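Long-range contacts in glycosyl hydrolases family 31 family protein (Aspergillus niger, PDB 6DRU), which hydrolyses xyloglucan oligosaccharides, releasing alpha-xylose from the glucose at their non-reducing end, as a glycoside hydrolase of family 31: residues D366-S371 with Y427-Q432; L438-H443 with S469-I474; L83-W88 with Y95-Y100. All blocks are in the same frame, centred on the assembly; numbering follows the deposited sequence.

Interaction 1. Residues D366-S371 with Y427-Q432; sequences DSTNPS and YAAGTQ
Asp366 and Tyr427 face each other with CA atoms 6.3 Å apart, where a type I beta turn (Asp366 to Asn369) leading into helix 370-385 of the TIM-barrel domain meets the irregular segment 427-432. Asn369 is the N-cap of that helix, its OD1 accepting from Ser371 N within the same segment. The bond across the contact runs from Ala428 N to Asp366 OD2, 2.8 Å, arriving on the syn side of the carboxylate; the same oxygen touches Ala428 CB. Asp366 CG lies anti to the backbone N (chi1 -170°), which carries the carboxylate across to segment 427-432. The other oxygen, OD1, accepts from Thr368 OG1 at 2.6 Å, again on the syn side, besides a weak bond from Thr368 N. Held by these donors, the carboxylate also sets OD1 beside Tyr427 CD1, its plane 28° from that of the ring. Further along the turn, Thr368 CB packs on Ala429 CB and Asn369 CB on Ala428 CB. Tyr439 and Val435 also pack on Tyr427; a second subunit reaches the far end of 427-432, where its Arg37 bonds to Gly430 O. Tyr427 OH donates to Gln432 OE1 at 2.9 Å, nearly along the C=O axis.

Interaction 2. Residues L438-H443 with S469-I474; sequences LYPWAH and SRSGYI. With XYS (alpha-D-xylopyranose), chain N.
Ser471 O accepts a 2.6 Å hydrogen bond from Ser469 OG, the hydroxyl lying in the plane of the carbonyl and using one of its lone pairs; this ties down the segment just after barrel strand 467-469, where Ser471 CB packs 3.5 Å from Pro440 CB. This is the TIM-barrel domain of family 31: the chain leaving a strand packs against the N-terminal part of helix 439-455, and the backbones come closest at Trp441 and Gly472, with CA atoms 4.8 Å apart. Pro440 offers its ring to the loop. Its CG touches Ser471 OG at 3.4 Å, and its CB reaches the backbone N of Gly472. One residue on, Trp441 CG stands anti to the backbone N (chi1 -169°), and the side chains of Trp441 and Tyr473 cross at about a right angle with their CB atoms 4.1 Å apart. The indole NE1 ends 3.0 Å from Ile474 O. The Tyr473 ring carries Ile474 CG1 over one face, while its OH bonds to Met193 O; Phe46 meets both aromatic rings edge-to-face. In the other direction the loop delivers Arg470 to the xylose pocket. Its chain bends at chi3 (64°), which turns NE; NH1 donates to O2 of the bound xylose at 3.2 Å, the oxygen lying at the guanidinium edge, in its plane, while NH2 forms a salt bridge with Asp398. Apolar packing on the helix thus adjoins a sugar-binding arginine whose guanidinium bonds to a sugar hydroxyl through NH1 and to Asp398 through NH2, which probably fixes its orientation.

Interaction 3. Residues L83-W88 with Y95-Y100; sequences LRTTGW and YRLSFY. With MAN (alpha-D-mannopyranose), chain I.
Leu83 sits opposite Phe99 in a non-hydrogen-bonded pair between antiparallel strands 81-85 and 98-102. Its CD1 meets Leu97 CD2 at 4.1 Å and also approaches Phe99 CE1, on the face that Phe29, Val31 and Ile21 of neighbouring strands cover. Arg84 bonds through both its N and its O: the N donates to Ser98 O, and the O accepts from Ser98 OG at 2.6 Å through a lone pair in the carbonyl plane. Ser98 OG reaches it from between its own backbone N and carbonyl carbon (chi1 61°). The side chain of Arg84, extended from CG to NE, crosses that of Tyr100 at about a right angle. NH1 lies over one face of the ring, toward the rim; CZ stands 4.9 Å from the Tyr100 ring centroid, 21° off the normal, a cation-pi contact with the guanidinium plane turned 74° from the ring. NH1 also forms a salt bridge with Glu108, and mannose O4 lies over one face of the guanidinium. Thr85 CA comes 3.1 Å from Arg96 O in a CA-H...O contact, and its CG2 packs on Leu97 CD2. At Thr86 the pairing takes a classic beta bulge: Tyr95 and Arg96 both face it. Thr86 N donates to Arg96 O and Arg96 N to Thr86 O, each at 2.9 Å, and Tyr95 N adds a weak bond to Thr86 O. Gly87 CA lies over the Tyr95 ring. Trp88 CB packs 3.9 Å from Tyr95 CE1, and Tyr95 OH lies at the edge of the indole, whose ring meets Tyr406 of a third subunit edge-to-face. The chemistry thus differs by face: apolar residues lie against neighbouring strands, while a cation paired with Glu108 rests on a tyrosine beside a glycan attached to the protein.

How the interactions relate
Interactions 1 and 2 belong to the TIM-barrel domain and touch each other: Ser367 OG probably bonds to Tyr439 O, and the Tyr427 and Tyr439 rings meet. Both involve the region where helix 439-455 begins: 438-443 packs on 469-474 and also touches both segments of interaction 1. Interaction 1 is partly buried beside a second subunit, interaction 2 buried near the chain centre, next to the xylose pocket. Interaction 3, its nearest atoms about 17 Å from interaction 2, is largely buried within its sheet though about 33 Å from the chain centre, beside a glycan and a third subunit. Backbone pairing marks interaction 3, a turn carboxylate accepting a backbone N-H of 427-432 interaction 1, and helix-on-loop packing interaction 2.

Interaction 1. Residues D366-S371 with Y427-Q432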
loop_
_atom_site.group_PDB
_atom_site.type_symbol
_atom_site.label_atom_id
_atom_site.label_comp_id
_atom_site.label_asym_id
_atom_site.label_seq_id
_atom_site.Cartn_x
_atom_site.Cartn_y
_atom_site.Cartn_z
ATOM N N ASP A 366 9.553 -0.651 -23.688
ATOM C CA ASP A 366 8.193 -1.031 -23.310
ATOM C C ASP A 366 7.540 -1.771 -24.471
ATOM O O ASP A 366 6.992 -1.154 -25.386
ATOM C CB ASP A 366 7.391 0.201 -22.909
ATOM C CG ASP A 366 6.055 -0.150 -22.289
ATOM O OD1 ASP A 366 5.815 -1.348 -22.030
ATOM O OD2 ASP A 366 5.244 0.773 -22.063
ATOM N N SER A 367 7.588 -3.105 -24.431
ATOM C CA SER A 367 6.964 -3.895 -25.486
ATOM C C SER A 367 5.445 -3.780 -25.474
ATOM O O SER A 367 4.808 -4.053 -26.496
ATOM C CB SER A 367 7.373 -5.365 -25.366
ATOM O OG SER A 367 6.876 -5.943 -24.171
ATOM N N THR A 368 4.850 -3.388 -24.344
ATOM C CA THR A 368 3.409 -3.173 -24.292
ATOM C C THR A 368 2.994 -1.856 -24.934
ATOM O O THR A 368 1.805 -1.666 -25.216
ATOM C CB THR A 368 2.913 -3.216 -22.844
ATOM O OG1 THR A 368 3.337 -2.034 -22.156
ATOM C CG2 THR A 368 3.471 -4.434 -22.127
ATOM N N ASN A 369 3.940 -0.951 -25.166
ATOM C CA ASN A 369 3.655 0.310 -25.840
ATOM C C ASN A 369 3.688 0.093 -27.348
ATOM O O ASN A 369 4.743 -0.259 -27.888
ATOM C CB ASN A 369 4.675 1.371 -25.431
ATOM C CG ASN A 369 4.327 2.766 -25.935
ATOM O OD1 ASN A 369 3.638 2.932 -26.942
ATOM N ND2 ASN A 369 4.817 3.780 -25.232
ATOM N N PRO A 370 2.571 0.276 -28.056
ATOM C CA PRO A 370 2.588 0.063 -29.513
ATOM C C PRO A 370 3.560 0.971 -30.240
ATOM O O PRO A 370 4.164 0.549 -31.234
ATOM C CB PRO A 370 1.137 0.342 -29.923
ATOM C CG PRO A 370 0.342 0.121 -28.675
ATOM C CD PRO A 370 1.223 0.585 -27.556
ATOM N N SER A 371 3.732 2.207 -29.770
ATOM C CA SER A 371 4.701 3.102 -30.390
ATOM C C SER A 371 6.124 2.590 -30.215
ATOM O O SER A 371 6.963 2.779 -31.103
ATOM C CB SER A 371 4.569 4.508 -29.805
ATOM O OG SER A 371 3.305 5.070 -30.105
ATOM N N TYR A 427 4.630 0.009 -16.923
ATOM C CA TYR A 427 4.431 -0.204 -18.348
ATOM C C TYR A 427 3.303 0.693 -18.841
ATOM O O TYR A 427 2.604 1.344 -18.059
ATOM C CB TYR A 427 4.095 -1.666 -18.664
ATOM C CG TYR A 427 5.211 -2.651 -18.413
ATOM C CD1 TYR A 427 6.431 -2.535 -19.068
ATOM C CD2 TYR A 427 5.036 -3.714 -17.537
ATOM C CE1 TYR A 427 7.450 -3.442 -18.844
ATOM C CE2 TYR A 427 6.046 -4.625 -17.306
ATOM C CZ TYR A 427 7.250 -4.488 -17.963
ATOM O OH TYR A 427 8.260 -5.396 -17.734
ATOM N N ALA A 428 3.127 0.719 -20.163
ATOM C CA ALA A 428 1.998 1.433 -20.745
ATOM C C ALA A 428 0.687 0.687 -20.550
ATOM O O ALA A 428 -0.381 1.300 -20.643
ATOM C CB ALA A 428 2.241 1.680 -22.234
ATOM N N ALA A 429 0.744 -0.614 -20.280
ATOM C CA ALA A 429 -0.445 -1.437 -20.112
ATOM C C ALA A 429 -0.735 -1.762 -18.654
ATOM O O ALA A 429 -1.717 -2.453 -18.370
ATOM C CB ALA A 429 -0.304 -2.735 -20.914
ATOM N N GLY A 430 0.088 -1.290 -17.734
ATOM C CA GLY A 430 -0.077 -1.582 -16.327
ATOM C C GLY A 430 1.276 -1.616 -15.650
ATOM O O GLY A 430 2.244 -1.049 -16.145
ATOM N N THR A 431 1.321 -2.281 -14.504
ATOM C CA THR A 431 2.569 -2.499 -13.792
ATOM C C THR A 431 3.032 -3.936 -13.993
ATOM O O THR A 431 2.330 -4.768 -14.572
ATOM C CB THR A 431 2.415 -2.192 -12.299
ATOM O OG1 THR A 431 1.482 -3.109 -11.712
ATOM C CG2 THR A 431 1.922 -0.767 -12.100
ATOM N N GLN A 432 4.248 -4.215 -13.519
ATOM C CA GLN A 432 4.773 -5.575 -13.602
ATOM C C GLN A 432 3.868 -6.560 -12.869
ATOM O O GLN A 432 3.681 -7.695 -13.321
ATOM C CB GLN A 432 6.192 -5.622 -13.037
ATOM C CG GLN A 432 6.825 -7.003 -13.054
ATOM C CD GLN A 432 7.123 -7.491 -14.457
ATOM O OE1 GLN A 432 7.269 -6.698 -15.385
ATOM N NE2 GLN A 432 7.214 -8.805 -14.618
#

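Interaction 2. Residues L438-H443 with S469-I474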
loop_
_atom_site.group_PDB
_atom_site.type_symbol
_atom_site.label_atom_id
_atom_site.label_comp_id
_atom_site.label_asym_id
_atom_site.label_seq_id
_atom_site.Cartn_x
_atom_site.Cartn_y
_atom_site.Cartn_z
ATOM N N LEU A 438 2.595 -10.146 -19.815
ATOM C CA LEU A 438 2.409 -9.768 -21.209
ATOM C C LEU A 438 3.715 -9.403 -21.903
ATOM O O LEU A 438 3.788 -9.491 -23.133
ATOM C CB LEU A 438 1.424 -8.594 -21.294
ATOM C CG LEU A 438 1.284 -7.795 -22.594
ATOM C CD1 LEU A 438 0.692 -8.650 -23.701
ATOM C CD2 LEU A 438 0.446 -6.548 -22.370
ATOM N N TYR A 439 4.748 -9.024 -21.144
ATOM C CA TYR A 439 5.942 -8.433 -21.749
ATOM C C TYR A 439 6.592 -9.316 -22.809
ATOM O O TYR A 439 6.791 -8.833 -23.937
ATOM C CB TYR A 439 6.944 -8.048 -20.654
ATOM C CG TYR A 439 8.107 -7.233 -21.172
ATOM C CD1 TYR A 439 9.263 -7.848 -21.637
ATOM C CD2 TYR A 439 8.045 -5.847 -21.203
ATOM C CE1 TYR A 439 10.324 -7.103 -22.116
ATOM C CE2 TYR A 439 9.100 -5.095 -21.677
ATOM C CZ TYR A 439 10.237 -5.727 -22.133
ATOM O OH TYR A 439 11.290 -4.978 -22.607
ATOM N N PRO A 440 6.954 -10.580 -22.542
ATOM C CA PRO A 440 7.565 -11.380 -23.616
ATOM C C PRO A 440 6.595 -11.705 -24.736
ATOM O O PRO A 440 7.016 -11.831 -25.893
ATOM C CB PRO A 440 8.034 -12.644 -22.887
ATOM C CG PRO A 440 7.098 -12.773 -21.744
ATOM C CD PRO A 440 6.799 -11.367 -21.303
ATOM N N TRP A 441 5.306 -11.847 -24.422
ATOM C CA TRP A 441 4.303 -12.073 -25.455
ATOM C C TRP A 441 4.223 -10.884 -26.406
ATOM O O TRP A 441 4.160 -11.058 -27.629
ATOM C CB TRP A 441 2.949 -12.336 -24.792
ATOM C CG TRP A 441 1.866 -12.832 -25.699
ATOM C CD1 TRP A 441 1.489 -14.130 -25.888
ATOM C CD2 TRP A 441 0.999 -12.039 -26.518
ATOM N NE1 TRP A 441 0.446 -14.195 -26.781
ATOM C CE2 TRP A 441 0.127 -12.925 -27.183
ATOM C CE3 TRP A 441 0.878 -10.667 -26.758
ATOM C CZ2 TRP A 441 -0.851 -12.483 -28.071
ATOM C CZ3 TRP A 441 -0.094 -10.230 -27.641
ATOM C CH2 TRP A 441 -0.945 -11.135 -28.286
ATOM N N ALA A 442 4.239 -9.666 -25.861
ATOM C CA ALA A 442 4.224 -8.474 -26.699
ATOM C C ALA A 442 5.550 -8.255 -27.410
ATOM O O ALA A 442 5.577 -7.583 -28.448
ATOM C CB ALA A 442 3.873 -7.244 -25.862
ATOM N N HIS A 443 6.648 -8.796 -26.876
ATOM C CA HIS A 443 7.926 -8.707 -27.573
ATOM C C HIS A 443 7.932 -9.589 -28.816
ATOM O O HIS A 443 8.410 -9.171 -29.877
ATOM C CB HIS A 443 9.068 -9.085 -26.629
ATOM C CG HIS A 443 10.420 -8.667 -27.116
ATOM N ND1 HIS A 443 10.670 -7.415 -27.633
ATOM C CD2 HIS A 443 11.599 -9.332 -27.157
ATOM C CE1 HIS A 443 11.943 -7.327 -27.974
ATOM N NE2 HIS A 443 12.530 -8.475 -27.691
ATOM N N SER A 469 12.753 -16.882 -29.374
ATOM C CA SER A 469 12.400 -16.257 -28.109
ATOM C C SER A 469 12.656 -17.217 -26.956
ATOM O O SER A 469 12.563 -18.439 -27.109
ATOM C CB SER A 469 10.929 -15.818 -28.107
ATOM O OG SER A 469 10.492 -15.490 -26.800
ATOM N N ARG A 470 12.974 -16.649 -25.794
ATOM C CA ARG A 470 13.224 -17.420 -24.583
ATOM C C ARG A 470 12.056 -17.388 -23.609
ATOM O O ARG A 470 12.143 -17.988 -22.534
ATOM C CB ARG A 470 14.486 -16.907 -23.883
ATOM C CG ARG A 470 15.257 -17.968 -23.118
ATOM C CD ARG A 470 16.500 -17.376 -22.482
ATOM N NE ARG A 470 16.176 -16.369 -21.479
ATOM C CZ ARG A 470 17.068 -15.555 -20.926
ATOM N NH1 ARG A 470 18.344 -15.627 -21.286
ATOM N NH2 ARG A 470 16.686 -14.668 -20.019
ATOM N N SER A 471 10.970 -16.699 -23.953
ATOM C CA SER A 471 9.828 -16.577 -23.062
ATOM C C SER A 471 8.574 -16.347 -23.895
ATOM O O SER A 471 8.633 -16.191 -25.118
ATOM C CB SER A 471 10.036 -15.448 -22.047
ATOM O OG SER A 471 9.064 -15.493 -21.017
ATOM N N GLY A 472 7.437 -16.327 -23.214
ATOM C CA GLY A 472 6.168 -16.158 -23.890
ATOM C C GLY A 472 5.044 -16.257 -22.891
ATOM O O GLY A 472 5.258 -16.098 -21.687
ATOM N N TYR A 473 3.841 -16.532 -23.387
ATOM C CA TYR A 473 2.700 -16.652 -22.490
ATOM C C TYR A 473 1.570 -17.377 -23.219
ATOM O O TYR A 473 1.815 -18.138 -24.162
ATOM C CB TYR A 473 2.279 -15.268 -21.968
ATOM C CG TYR A 473 1.522 -15.324 -20.663
ATOM C CD1 TYR A 473 2.042 -16.006 -19.569
ATOM C CD2 TYR A 473 0.290 -14.701 -20.522
ATOM C CE1 TYR A 473 1.356 -16.066 -18.373
ATOM C CE2 TYR A 473 -0.404 -14.753 -19.326
ATOM C CZ TYR A 473 0.135 -15.438 -18.255
ATOM O OH TYR A 473 -0.547 -15.496 -17.061
ATOM N N ILE A 474 0.336 -17.142 -22.767
ATOM C CA ILE A 474 -0.825 -17.817 -23.329
ATOM C C ILE A 474 -0.953 -17.484 -24.807
ATOM O O ILE A 474 -0.955 -16.311 -25.201
ATOM C CB ILE A 474 -2.089 -17.420 -22.553
ATOM C CG1 ILE A 474 -1.931 -17.755 -21.068
ATOM C CG2 ILE A 474 -3.308 -18.113 -23.123
ATOM C CD1 ILE A 474 -3.030 -17.194 -20.194
HETATM C C1 XYS N . 21.693 -15.381 -22.910
HETATM C C2 XYS N . 21.108 -16.414 -23.845
HETATM C C3 XYS N . 22.234 -17.112 -24.576
HETATM C C4 XYS N . 23.124 -16.083 -25.238
HETATM C C5 XYS N . 23.543 -15.049 -24.217
HETATM O O1 XYS N . 22.555 -16.015 -21.995
HETATM O O2 XYS N . 20.360 -17.352 -23.108
HETATM O O3 XYS N . 21.703 -17.976 -25.552
HETATM O O4 XYS N . 24.268 -16.720 -25.756
HETATM O O5 XYS N . 22.405 -14.427 -23.661
#

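Interaction 3. Residues L83-W88 with Y95-Y100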
loop_
_atom_site.group_PDB
_atom_site.type_symbol
_atom_site.label_atom_id
_atom_site.label_comp_id
_atom_site.label_asym_id
_atom_site.label_seq_id
_atom_site.Cartn_x
_atom_site.Cartn_y
_atom_site.Cartn_z
ATOM N N LEU A 83 -22.880 -26.704 -16.809
ATOM C CA LEU A 83 -22.695 -25.854 -15.643
ATOM C C LEU A 83 -23.903 -25.985 -14.729
ATOM O O LEU A 83 -25.048 -25.975 -15.189
ATOM C CB LEU A 83 -22.506 -24.393 -16.058
ATOM C CG LEU A 83 -22.925 -23.319 -15.050
ATOM C CD1 LEU A 83 -21.946 -23.228 -13.886
ATOM C CD2 LEU A 83 -23.083 -21.973 -15.739
ATOM N N ARG A 84 -23.642 -26.119 -13.432
ATOM C CA ARG A 84 -24.694 -26.195 -12.423
ATOM C C ARG A 84 -24.367 -25.211 -11.309
ATOM O O ARG A 84 -23.407 -25.415 -10.558
ATOM C CB ARG A 84 -24.835 -27.615 -11.873
ATOM C CG ARG A 84 -25.528 -28.583 -12.819
ATOM C CD ARG A 84 -26.041 -29.811 -12.080
ATOM N NE ARG A 84 -26.807 -30.693 -12.954
ATOM C CZ ARG A 84 -26.315 -31.780 -13.541
ATOM N NH1 ARG A 84 -25.050 -32.127 -13.347
ATOM N NH2 ARG A 84 -27.089 -32.521 -14.322
ATOM N N THR A 85 -25.153 -24.140 -11.208
ATOM C CA THR A 85 -25.019 -23.215 -10.091
ATOM C C THR A 85 -25.699 -23.808 -8.864
ATOM O O THR A 85 -26.823 -24.313 -8.949
ATOM C CB THR A 85 -25.622 -21.850 -10.433
ATOM O OG1 THR A 85 -27.025 -21.987 -10.690
ATOM C CG2 THR A 85 -24.939 -21.254 -11.657
ATOM N N THR A 86 -25.012 -23.760 -7.724
ATOM C CA THR A 86 -25.500 -24.366 -6.495
ATOM C C THR A 86 -25.248 -23.412 -5.336
ATOM O O THR A 86 -24.662 -22.338 -5.501
ATOM C CB THR A 86 -24.834 -25.723 -6.233
ATOM O OG1 THR A 86 -23.409 -25.579 -6.285
ATOM C CG2 THR A 86 -25.283 -26.755 -7.260
ATOM N N GLY A 87 -25.706 -23.815 -4.150
ATOM C CA GLY A 87 -25.447 -23.080 -2.932
ATOM C C GLY A 87 -24.163 -23.534 -2.263
ATOM O O GLY A 87 -23.363 -24.288 -2.820
ATOM N N TRP A 88 -23.967 -23.051 -1.040
ATOM C CA TRP A 88 -22.810 -23.404 -0.227
ATOM C C TRP A 88 -23.291 -24.018 1.080
ATOM O O TRP A 88 -24.165 -23.459 1.749
ATOM C CB TRP A 88 -21.927 -22.182 0.041
ATOM C CG TRP A 88 -21.248 -22.217 1.370
ATOM C CD1 TRP A 88 -20.238 -23.050 1.757
ATOM C CD2 TRP A 88 -21.523 -21.373 2.492
ATOM N NE1 TRP A 88 -19.872 -22.781 3.053
ATOM C CE2 TRP A 88 -20.646 -21.754 3.526
ATOM C CE3 TRP A 88 -22.427 -20.333 2.723
ATOM C CZ2 TRP A 88 -20.646 -21.130 4.771
ATOM C CZ3 TRP A 88 -22.426 -19.717 3.957
ATOM C CH2 TRP A 88 -21.543 -20.116 4.965
ATOM N N TYR A 95 -25.134 -19.344 -6.492
ATOM C CA TYR A 95 -23.990 -18.445 -6.565
ATOM C C TYR A 95 -22.655 -19.177 -6.557
ATOM O O TYR A 95 -21.605 -18.524 -6.558
ATOM C CB TYR A 95 -24.033 -17.430 -5.413
ATOM C CG TYR A 95 -24.211 -18.057 -4.049
ATOM C CD1 TYR A 95 -23.147 -18.672 -3.399
ATOM C CD2 TYR A 95 -25.441 -18.031 -3.408
ATOM C CE1 TYR A 95 -23.309 -19.251 -2.155
ATOM C CE2 TYR A 95 -25.609 -18.601 -2.159
ATOM C CZ TYR A 95 -24.543 -19.212 -1.539
ATOM O OH TYR A 95 -24.712 -19.784 -0.297
ATOM N N ARG A 96 -22.664 -20.507 -6.541
ATOM C CA ARG A 96 -21.455 -21.313 -6.623
ATOM C C ARG A 96 -21.459 -22.091 -7.931
ATOM O O ARG A 96 -22.509 -22.559 -8.379
ATOM C CB ARG A 96 -21.351 -22.272 -5.434
ATOM C CG ARG A 96 -21.083 -21.577 -4.113
ATOM C CD ARG A 96 -19.603 -21.266 -3.940
ATOM N NE ARG A 96 -19.371 -20.320 -2.853
ATOM C CZ ARG A 96 -19.212 -19.011 -3.025
ATOM N NH1 ARG A 96 -19.252 -18.491 -4.243
ATOM N NH2 ARG A 96 -19.008 -18.222 -1.979
ATOM N N LEU A 97 -20.286 -22.234 -8.540
ATOM C CA LEU A 97 -20.162 -22.850 -9.852
ATOM C C LEU A 97 -19.647 -24.280 -9.739
ATOM O O LEU A 97 -18.805 -24.584 -8.888
ATOM C CB LEU A 97 -19.231 -22.031 -10.751
ATOM C CG LEU A 97 -19.527 -20.534 -10.870
ATOM C CD1 LEU A 97 -18.623 -19.891 -11.910
ATOM C CD2 LEU A 97 -20.991 -20.296 -11.210
ATOM N N SER A 98 -20.159 -25.152 -10.608
ATOM C CA SER A 98 -19.700 -26.530 -10.714
ATOM C C SER A 98 -19.808 -26.958 -12.170
ATOM O O SER A 98 -20.759 -26.580 -12.862
ATOM C CB SER A 98 -20.513 -27.470 -9.817
ATOM O OG SER A 98 -21.880 -27.477 -10.182
ATOM N N PHE A 99 -18.839 -27.745 -12.629
ATOM C CA PHE A 99 -18.728 -28.122 -14.032
ATOM C C PHE A 99 -18.692 -29.636 -14.175
ATOM O O PHE A 99 -17.890 -30.310 -13.519
ATOM C CB PHE A 99 -17.479 -27.500 -14.664
ATOM C CG PHE A 99 -17.499 -26.000 -14.687
ATOM C CD1 PHE A 99 -18.134 -25.319 -15.714
ATOM C CD2 PHE A 99 -16.897 -25.270 -13.677
ATOM C CE1 PHE A 99 -18.160 -23.937 -15.737
ATOM C CE2 PHE A 99 -16.919 -23.889 -13.692
ATOM C CZ PHE A 99 -17.551 -23.221 -14.725
ATOM N N TYR A 100 -19.556 -30.163 -15.039
ATOM C CA TYR A 100 -19.631 -31.587 -15.327
ATOM C C TYR A 100 -19.393 -31.835 -16.810
ATOM O O TYR A 100 -19.589 -30.952 -17.649
ATOM C CB TYR A 100 -20.994 -32.170 -14.928
ATOM C CG TYR A 100 -21.339 -32.034 -13.463
ATOM C CD1 TYR A 100 -21.858 -30.849 -12.957
ATOM C CD2 TYR A 100 -21.162 -33.099 -12.588
ATOM C CE1 TYR A 100 -22.180 -30.724 -11.619
ATOM C CE2 TYR A 100 -21.483 -32.985 -11.249
ATOM C CZ TYR A 100 -21.991 -31.795 -10.769
ATOM O OH TYR A 100 -22.311 -31.677 -9.436
HETATM C C1 MAN I . -25.509 -35.837 -7.543
HETATM C C2 MAN I . -26.644 -36.642 -8.137
HETATM C C3 MAN I . -26.711 -36.399 -9.630
HETATM C C4 MAN I . -26.665 -34.918 -9.946
HETATM C C5 MAN I . -25.570 -34.231 -9.156
HETATM C C6 MAN I . -25.636 -32.742 -9.412
HETATM O O2 MAN I . -27.864 -36.262 -7.544
HETATM O O3 MAN I . -27.915 -36.935 -10.127
HETATM O O4 MAN I . -26.415 -34.748 -11.322
HETATM O O5 MAN I . -25.740 -34.471 -7.778
HETATM O O6 MAN I . -26.769 -32.215 -8.760
#